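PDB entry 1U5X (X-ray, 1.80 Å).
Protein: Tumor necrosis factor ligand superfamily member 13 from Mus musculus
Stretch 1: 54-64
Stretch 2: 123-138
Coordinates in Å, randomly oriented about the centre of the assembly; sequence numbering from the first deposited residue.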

ATOM      1  N   LEU A  54      10.665  -5.973  -0.507  1.00 16.59           N
ATOM      2  CA  LEU A  54       9.343  -5.390  -0.582  1.00 16.90           C
ATOM      3  C   LEU A  54       8.862  -5.518  -2.014  1.00 16.82           C
ATOM      4  O   LEU A  54       9.568  -5.104  -2.955  1.00 14.68           O
ATOM      5  CB  LEU A  54       9.437  -3.920  -0.204  1.00 15.26           C
ATOM      6  CG  LEU A  54       8.134  -3.120  -0.306  1.00 16.27           C
ATOM      7  CD1 LEU A  54       7.085  -3.643   0.671  1.00 20.54           C
ATOM      8  CD2 LEU A  54       8.428  -1.610  -0.061  1.00 17.45           C
ATOM      9  N   LEU A  55       7.678  -6.129  -2.185  1.00 15.64           N
ATOM     10  CA  LEU A  55       7.048  -6.322  -3.472  1.00 14.82           C
ATOM     11  C   LEU A  55       5.715  -5.620  -3.397  1.00 14.96           C
ATOM     12  O   LEU A  55       4.947  -5.850  -2.489  1.00 17.81           O
ATOM     13  CB  LEU A  55       6.827  -7.828  -3.712  1.00 19.44           C
ATOM     14  CG  LEU A  55       6.499  -8.435  -5.058  1.00 30.24           C
ATOM     15  CD1 LEU A  55       7.034  -7.688  -6.236  1.00 35.48           C
ATOM     16  CD2 LEU A  55       6.991  -9.893  -5.057  1.00 23.41           C
ATOM     17  N   TYR A  56       5.431  -4.772  -4.373  1.00 16.67           N
ATOM     18  CA  TYR A  56       4.152  -4.057  -4.410  1.00 15.58           C
ATOM     19  C   TYR A  56       3.547  -4.212  -5.796  1.00 15.29           C
ATOM     20  O   TYR A  56       4.264  -4.323  -6.793  1.00 15.50           O
ATOM     21  CB  TYR A  56       4.304  -2.580  -4.028  1.00 17.23           C
ATOM     22  CG  TYR A  56       5.238  -1.747  -4.887  1.00 15.04           C
ATOM     23  CD1 TYR A  56       4.802  -1.140  -6.036  1.00 17.14           C
ATOM     24  CD2 TYR A  56       6.568  -1.579  -4.499  1.00 17.35           C
ATOM     25  CE1 TYR A  56       5.677  -0.351  -6.813  1.00 15.40           C
ATOM     26  CE2 TYR A  56       7.460  -0.838  -5.242  1.00 15.80           C
ATOM     27  CZ  TYR A  56       6.997  -0.196  -6.394  1.00 18.69           C
ATOM     28  OH  TYR A  56       7.904   0.535  -7.118  1.00 14.52           O
ATOM     29  N   SER A  57       2.216  -4.207  -5.849  1.00 14.61           N
ATOM     30  CA  SER A  57       1.458  -4.437  -7.062  1.00 14.37           C
ATOM     31  C   SER A  57       0.195  -3.611  -7.007  1.00 14.47           C
ATOM     32  O   SER A  57      -0.542  -3.660  -6.034  1.00 16.55           O
ATOM     33  CB  SER A  57       1.074  -5.902  -7.175  1.00 16.13           C
ATOM     34  OG  SER A  57       0.076  -6.102  -8.169  1.00 17.39           O
ATOM     35  N   GLN A  58      -0.059  -2.848  -8.061  1.00 16.63           N
ATOM     36  CA  GLN A  58      -1.345  -2.216  -8.251  1.00 12.82           C
ATOM     37  C   GLN A  58      -1.867  -2.583  -9.614  1.00 14.90           C
ATOM     38  O   GLN A  58      -1.116  -2.628 -10.611  1.00 15.98           O
ATOM     39  CB  GLN A  58      -1.301  -0.689  -8.157  1.00 15.74           C
ATOM     40  CG  GLN A  58      -2.708  -0.016  -8.211  1.00 14.09           C
ATOM     41  CD  GLN A  58      -2.656   1.463  -7.859  1.00 15.42           C
ATOM     42  OE1 GLN A  58      -2.463   1.802  -6.665  1.00 15.93           O
ATOM     43  NE2 GLN A  58      -2.893   2.331  -8.839  1.00 12.99           N
ATOM     44  N   VAL A  59      -3.159  -2.857  -9.649  1.00 14.48           N
ATOM     45  CA  VAL A  59      -3.858  -3.014 -10.920  1.00 12.58           C
ATOM     46  C   VAL A  59      -5.087  -2.127 -10.915  1.00 15.13           C
ATOM     47  O   VAL A  59      -5.855  -2.083  -9.937  1.00 13.71           O
ATOM     48  CB  VAL A  59      -4.228  -4.498 -11.206  1.00 12.63           C
ATOM     49  CG1 VAL A  59      -4.978  -4.603 -12.546  1.00 13.83           C
ATOM     50  CG2 VAL A  59      -2.998  -5.407 -11.176  1.00 17.32           C
ATOM     51  N   LEU A  60      -5.286  -1.417 -12.027  1.00 13.70           N
ATOM     52  CA  LEU A  60      -6.442  -0.561 -12.214  1.00 14.89           C
ATOM     53  C   LEU A  60      -7.501  -1.293 -13.043  1.00 16.37           C
ATOM     54  O   LEU A  60      -7.252  -1.644 -14.185  1.00 14.51           O
ATOM     55  CB  LEU A  60      -6.012   0.730 -12.908  1.00 17.16           C
ATOM     56  CG  LEU A  60      -7.119   1.649 -13.406  1.00 20.42           C
ATOM     57  CD1 LEU A  60      -8.101   1.891 -12.264  1.00 18.81           C
ATOM     58  CD2 LEU A  60      -6.499   2.971 -13.961  1.00 23.89           C
ATOM     59  N   PHE A  61      -8.656  -1.565 -12.452  1.00 12.13           N
ATOM     60  CA  PHE A  61      -9.697  -2.357 -13.154  1.00 14.15           C
ATOM     61  C   PHE A  61     -10.850  -1.494 -13.652  1.00 14.33           C
ATOM     62  O   PHE A  61     -11.275  -0.565 -12.950  1.00 16.11           O
ATOM     63  CB  PHE A  61     -10.253  -3.406 -12.197  1.00 11.80           C
ATOM     64  CG  PHE A  61      -9.244  -4.414 -11.742  1.00 12.14           C
ATOM     65  CD1 PHE A  61      -9.002  -5.574 -12.485  1.00 18.66           C
ATOM     66  CD2 PHE A  61      -8.595  -4.253 -10.536  1.00 14.32           C
ATOM     67  CE1 PHE A  61      -8.086  -6.518 -12.036  1.00 16.87           C
ATOM     68  CE2 PHE A  61      -7.697  -5.185 -10.093  1.00 19.41           C
ATOM     69  CZ  PHE A  61      -7.446  -6.328 -10.835  1.00 18.62           C
ATOM     70  N   HIS A  62     -11.410  -1.849 -14.819  1.00 18.90           N
ATOM     71  CA  HIS A  62     -12.560  -1.145 -15.404  1.00 20.60           C
ATOM     72  C   HIS A  62     -13.798  -2.042 -15.581  1.00 20.65           C
ATOM     73  O   HIS A  62     -14.818  -1.586 -16.091  1.00 22.11           O
ATOM     74  CB  HIS A  62     -12.162  -0.514 -16.750  1.00 20.49           C
ATOM     75  N   ASP A  63     -13.716  -3.295 -15.134  1.00 22.86           N
ATOM     76  CA  ASP A  63     -14.794  -4.268 -15.301  1.00 27.05           C
ATOM     77  C   ASP A  63     -16.043  -3.949 -14.502  1.00 27.62           C
ATOM     78  O   ASP A  63     -15.976  -3.554 -13.333  1.00 22.50           O
ATOM     79  CB  ASP A  63     -14.338  -5.671 -14.898  1.00 29.77           C
ATOM     80  CG  ASP A  63     -13.540  -6.357 -15.982  1.00 31.62           C
ATOM     81  OD1 ASP A  63     -13.907  -6.204 -17.162  1.00 42.77           O
ATOM     82  OD2 ASP A  63     -12.563  -7.096 -15.766  1.00 38.35           O
ATOM     83  N   VAL A  64     -17.178  -4.179 -15.147  1.00 28.96           N
ATOM     84  CA  VAL A  64     -18.489  -4.050 -14.533  1.00 31.18           C
ATOM     85  C   VAL A  64     -18.792  -5.326 -13.716  1.00 31.34           C
ATOM     86  O   VAL A  64     -18.311  -6.411 -14.050  1.00 34.69           O
ATOM     87  CB  VAL A  64     -19.570  -3.746 -15.629  1.00 30.49           C
ATOM     88  CG1 VAL A  64     -19.824  -4.945 -16.572  1.00 32.62           C
ATOM     89  CG2 VAL A  64     -20.879  -3.277 -15.019  1.00 33.13           C
ATOM     90  N   ASN A 123      -9.658 -12.106 -20.516  1.00 23.83           N
ATOM     91  CA  ASN A 123      -9.714 -10.790 -21.147  1.00 24.61           C
ATOM     92  C   ASN A 123     -10.201  -9.758 -20.134  1.00 23.62           C
ATOM     93  O   ASN A 123     -11.202  -9.067 -20.344  1.00 22.64           O
ATOM     94  CB  ASN A 123     -10.630 -10.813 -22.375  1.00 27.96           C
ATOM     95  CG  ASN A 123     -10.054 -11.627 -23.523  1.00 30.02           C
ATOM     96  OD1 ASN A 123      -8.910 -11.425 -23.927  1.00 38.48           O
ATOM     97  ND2 ASN A 123     -10.848 -12.533 -24.058  1.00 34.05           N
ATOM     98  N   ALA A 124      -9.498  -9.703 -19.010  1.00 22.49           N
ATOM     99  CA  ALA A 124      -9.793  -8.764 -17.949  1.00 22.39           C
ATOM    100  C   ALA A 124      -9.563  -7.343 -18.449  1.00 23.24           C
ATOM    101  O   ALA A 124      -8.559  -7.066 -19.112  1.00 25.76           O
ATOM    102  CB  ALA A 124      -8.915  -9.064 -16.743  1.00 22.24           C
ATOM    103  N   LYS A 125     -10.499  -6.449 -18.150  1.00 21.03           N
ATOM    104  CA  LYS A 125     -10.382  -5.067 -18.589  1.00 21.09           C
ATOM    105  C   LYS A 125      -9.456  -4.353 -17.596  1.00 20.53           C
ATOM    106  O   LYS A 125      -9.903  -3.812 -16.588  1.00 21.56           O
ATOM    107  CB  LYS A 125     -11.755  -4.399 -18.698  1.00 16.82           C
ATOM    108  CG  LYS A 125     -12.725  -5.061 -19.744  1.00 20.40           C
ATOM    109  N   LEU A 126      -8.155  -4.411 -17.879  1.00 23.14           N
ATOM    110  CA  LEU A 126      -7.119  -3.780 -17.052  1.00 21.35           C
ATOM    111  C   LEU A 126      -6.612  -2.540 -17.781  1.00 21.70           C
ATOM    112  O   LEU A 126      -6.580  -2.522 -19.001  1.00 19.61           O
ATOM    113  CB  LEU A 126      -5.955  -4.742 -16.843  1.00 23.89           C
ATOM    114  CG  LEU A 126      -6.275  -6.172 -16.403  1.00 25.71           C
ATOM    115  CD1 LEU A 126      -5.007  -7.017 -16.226  1.00 23.20           C
ATOM    116  CD2 LEU A 126      -7.075  -6.123 -15.107  1.00 26.25           C
ATOM    117  N   SER A 127      -6.217  -1.507 -17.039  1.00 19.83           N
ATOM    118  CA  SER A 127      -5.655  -0.299 -17.659  1.00 20.30           C
ATOM    119  C   SER A 127      -4.169  -0.536 -17.935  1.00 18.73           C
ATOM    120  O   SER A 127      -3.457  -1.117 -17.102  1.00 22.35           O
ATOM    121  CB  SER A 127      -5.834   0.924 -16.745  1.00 19.16           C
ATOM    122  OG  SER A 127      -5.128   2.065 -17.216  1.00 21.80           O
ATOM    123  N   LEU A 128      -3.730  -0.112 -19.116  1.00 14.65           N
ATOM    124  CA  LEU A 128      -2.319  -0.086 -19.485  1.00 18.10           C
ATOM    125  C   LEU A 128      -1.589   1.101 -18.852  1.00 16.39           C
ATOM    126  O   LEU A 128      -0.368   1.216 -18.988  1.00 16.18           O
ATOM    127  CB  LEU A 128      -2.140   0.054 -21.007  1.00 19.42           C
ATOM    128  CG  LEU A 128      -2.327  -1.149 -21.926  1.00 24.13           C
ATOM    129  CD1 LEU A 128      -2.020  -0.729 -23.349  1.00 20.88           C
ATOM    130  CD2 LEU A 128      -1.411  -2.276 -21.460  1.00 26.98           C
ATOM    131  N   SER A 129      -2.327   2.015 -18.234  1.00 14.90           N
ATOM    132  CA  SER A 129      -1.720   3.254 -17.790  1.00 14.21           C
ATOM    133  C   SER A 129      -0.662   2.944 -16.768  1.00 14.48           C
ATOM    134  O   SER A 129      -0.953   2.223 -15.804  1.00 13.38           O
ATOM    135  CB  SER A 129      -2.743   4.191 -17.160  1.00 17.46           C
ATOM    136  OG  SER A 129      -2.085   5.231 -16.472  1.00 15.32           O
ATOM    137  N   PRO A 130       0.543   3.505 -16.931  1.00 13.27           N
ATOM    138  CA  PRO A 130       1.637   3.275 -15.969  1.00 14.38           C
ATOM    139  C   PRO A 130       1.345   3.881 -14.597  1.00 11.66           C
ATOM    140  O   PRO A 130       1.893   3.446 -13.568  1.00 16.22           O
ATOM    141  CB  PRO A 130       2.851   3.940 -16.655  1.00 18.23           C
ATOM    142  CG  PRO A 130       2.263   4.986 -17.531  1.00 17.22           C
ATOM    143  CD  PRO A 130       0.944   4.432 -18.005  1.00 13.95           C
ATOM    144  N   HIS A 131       0.431   4.850 -14.557  1.00 12.49           N
ATOM    145  CA  HIS A 131       0.041   5.507 -13.281  1.00 14.14           C
ATOM    146  C   HIS A 131      -0.972   4.691 -12.514  1.00 17.64           C
ATOM    147  O   HIS A 131      -1.085   4.870 -11.311  1.00 15.03           O
ATOM    148  CB  HIS A 131      -0.498   6.932 -13.566  1.00 14.58           C
ATOM    149  CG  HIS A 131       0.319   7.647 -14.572  1.00 15.03           C
ATOM    150  ND1 HIS A 131      -0.095   7.831 -15.875  1.00 20.95           N
ATOM    151  CD2 HIS A 131       1.567   8.151 -14.499  1.00 16.31           C
ATOM    152  CE1 HIS A 131       0.850   8.462 -16.547  1.00 16.53           C
ATOM    153  NE2 HIS A 131       1.871   8.664 -15.737  1.00 18.67           N
ATOM    154  N   GLY A 132      -1.665   3.760 -13.195  1.00 12.95           N
ATOM    155  CA  GLY A 132      -2.686   2.929 -12.574  1.00 15.95           C
ATOM    156  C   GLY A 132      -2.391   1.448 -12.337  1.00 15.02           C
ATOM    157  O   GLY A 132      -2.909   0.852 -11.388  1.00 16.37           O
ATOM    158  N   THR A 133      -1.557   0.868 -13.185  1.00 16.18           N
ATOM    159  CA  THR A 133      -1.171  -0.539 -13.095  1.00 15.06           C
ATOM    160  C   THR A 133       0.354  -0.568 -13.085  1.00 14.22           C
ATOM    161  O   THR A 133       0.981  -0.059 -13.990  1.00 15.39           O
ATOM    162  CB  THR A 133      -1.725  -1.297 -14.292  1.00 14.33           C
ATOM    163  OG1 THR A 133      -3.142  -1.232 -14.251  1.00 16.78           O
ATOM    164  CG2 THR A 133      -1.413  -2.757 -14.237  1.00 17.29           C
ATOM    165  N   PHE A 134       0.930  -1.128 -12.031  1.00 14.06           N
ATOM    166  CA  PHE A 134       2.363  -1.192 -11.886  1.00 14.79           C
ATOM    167  C   PHE A 134       2.782  -2.279 -10.916  1.00 18.81           C
ATOM    168  O   PHE A 134       1.962  -2.852 -10.198  1.00 16.24           O
ATOM    169  CB  PHE A 134       2.922   0.200 -11.526  1.00 14.61           C
ATOM    170  CG  PHE A 134       2.297   0.834 -10.320  1.00 15.00           C
ATOM    171  CD1 PHE A 134       2.687   0.465  -9.049  1.00 14.79           C
ATOM    172  CD2 PHE A 134       1.362   1.854 -10.465  1.00 15.17           C
ATOM    173  CE1 PHE A 134       2.122   1.068  -7.928  1.00 17.25           C
ATOM    174  CE2 PHE A 134       0.811   2.441  -9.345  1.00 14.33           C
ATOM    175  CZ  PHE A 134       1.201   2.081  -8.111  1.00 17.14           C
ATOM    176  N   LEU A 135       4.069  -2.581 -10.946  1.00 16.49           N
ATOM    177  CA  LEU A 135       4.643  -3.666 -10.177  1.00 17.27           C
ATOM    178  C   LEU A 135       6.044  -3.260  -9.783  1.00 15.50           C
ATOM    179  O   LEU A 135       6.827  -2.796 -10.615  1.00 17.72           O
ATOM    180  CB  LEU A 135       4.718  -4.941 -11.028  1.00 14.95           C
ATOM    181  CG  LEU A 135       5.384  -6.163 -10.343  1.00 18.45           C
ATOM    182  CD1 LEU A 135       4.574  -6.655  -9.162  1.00 19.90           C
ATOM    183  CD2 LEU A 135       5.564  -7.291 -11.388  1.00 15.46           C
ATOM    184  N   GLY A 136       6.383  -3.414  -8.513  1.00 15.99           N
ATOM    185  CA  GLY A 136       7.734  -3.079  -8.130  1.00 15.02           C
ATOM    186  C   GLY A 136       8.336  -3.829  -6.968  1.00 17.97           C
ATOM    187  O   GLY A 136       7.662  -4.536  -6.231  1.00 17.44           O
ATOM    188  N   PHE A 137       9.654  -3.659  -6.843  1.00 16.47           N
ATOM    189  CA  PHE A 137      10.519  -4.396  -5.922  1.00 16.08           C
ATOM    190  C   PHE A 137      11.539  -3.482  -5.263  1.00 17.93           C
ATOM    191  O   PHE A 137      12.155  -2.661  -5.942  1.00 16.30           O
ATOM    192  CB  PHE A 137      11.359  -5.465  -6.678  1.00 19.09           C
ATOM    193  CG  PHE A 137      10.545  -6.516  -7.423  1.00 16.62           C
ATOM    194  CD1 PHE A 137       9.889  -6.203  -8.595  1.00 16.26           C
ATOM    195  CD2 PHE A 137      10.466  -7.817  -6.956  1.00 16.28           C
ATOM    196  CE1 PHE A 137       9.161  -7.146  -9.254  1.00 14.89           C
ATOM    197  CE2 PHE A 137       9.747  -8.766  -7.637  1.00 19.12           C
ATOM    198  CZ  PHE A 137       9.075  -8.426  -8.772  1.00 17.46           C
ATOM    199  N   VAL A 138      11.814  -3.682  -3.971  1.00 14.78           N
ATOM    200  CA  VAL A 138      12.930  -3.052  -3.303  1.00 12.33           C
ATOM    201  C   VAL A 138      13.629  -4.097  -2.440  1.00 16.80           C
ATOM    202  O   VAL A 138      13.030  -4.654  -1.501  1.00 14.84           O
ATOM    203  CB  VAL A 138      12.480  -1.940  -2.333  1.00 16.26           C
ATOM    204  CG1 VAL A 138      13.707  -1.295  -1.633  1.00 15.31           C
ATOM    205  CG2 VAL A 138      11.625  -0.901  -3.073  1.00 18.94           C
TER
HETATM  206  O   HOH W   1       0.565  -5.149 -10.666  1.00 21.96           O

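The most unusual feature of this contact is a glycine that serves as the floor for a tyrosine ring. Gly136 CA lies over one face of the Tyr56 ring, 3.6 Å from the ring centroid and 19° off the ring normal, in a CH-pi contact. A side chain would not fit here: an ideal CB on Gly136 would fall 2.1 Å from Tyr56 CZ. The tyrosine, with chi1 in the p well, folds over the neighbouring strand and occupies that space.

The two strands, 54-61 and 134-138, run antiparallel, with 169° between their directions. Three hydrogen-bonded pairs hold them in register. Leu54 N donates to Val138 O at 2.9 Å, and Val138 N returns a bond to Leu54 O at 2.8 Å. Tyr56 N to Gly136 O and Gly136 N to Tyr56 O are both 2.9 Å and nearly straight. Gln58 N to Phe134 O and Phe134 N to Gln58 O repeat the pattern, again at 2.9 Å. Between these pairs the CA atoms draw closer, and CA-H...O contacts fill in. One runs from Phe137 CA to Leu54 O at 3.2 Å, another from Leu55 CA to Gly136 O at 3.3 Å.

Side chains alternate between the two faces of the sheet. On the face with Tyr56, Phe134 also takes the p rotamer and lays its ring over Gln58, whose CB is 3.9 Å from the ring centroid. Phe134 CD1 meets the edge of the Tyr56 ring, 3.8 Å from Tyr56 CE1. On the face with Leu55, Leu55 CD1 sits over the Phe137 ring, 3.4 Å from its centroid. Leu55 CD1 is also 4.0 Å from Leu135 CD1. A water on the Ser57 side joins the strands: it donates to Phe134 O at 2.7 Å and hydrogen-bonds Ser57 OG at 2.7 Å.

Past the Gln58-Phe134 pair, toward the C-terminal end of the first strand, side chains take over some of the bonding. Gln58 NE2 reaches across to Gly132 O at 2.9 Å, so a side-chain amide binds the loop backbone. Leu60 N bonds to a side chain, Thr133 OG1, at 3.1 Å. Thr133 OG1 in turn donates to Ser127 O at 2.9 Å, so it links Leu60 to a more distant part of the loop. Leu60 O accepts from Ser127 N at 3.0 Å. Gly132 is also tightly placed: an ideal CB would lie 2.6 Å from Leu60 CD2.

Earlier in the second stretch, residues 124-127 flank the end of the first strand; the chain loops out at 128-131 and returns at Gly132. Phe61 and Leu126 form a single bridge, with CA atoms 4.9 Å apart. Leu126 CD2 packs against both Phe61 CE1, at 3.3 Å, and Val59 CG1, at 3.6 Å. His62 N donates to Lys125 O at 3.0 Å. Asp63 closes this end: Asp63 OD2 accepts from Lys125 N at 3.2 Å. The Lys125 side chain is modelled only to CG, which lies 3.1 Å from Asp63 OD1, so the position of its amine is unknown.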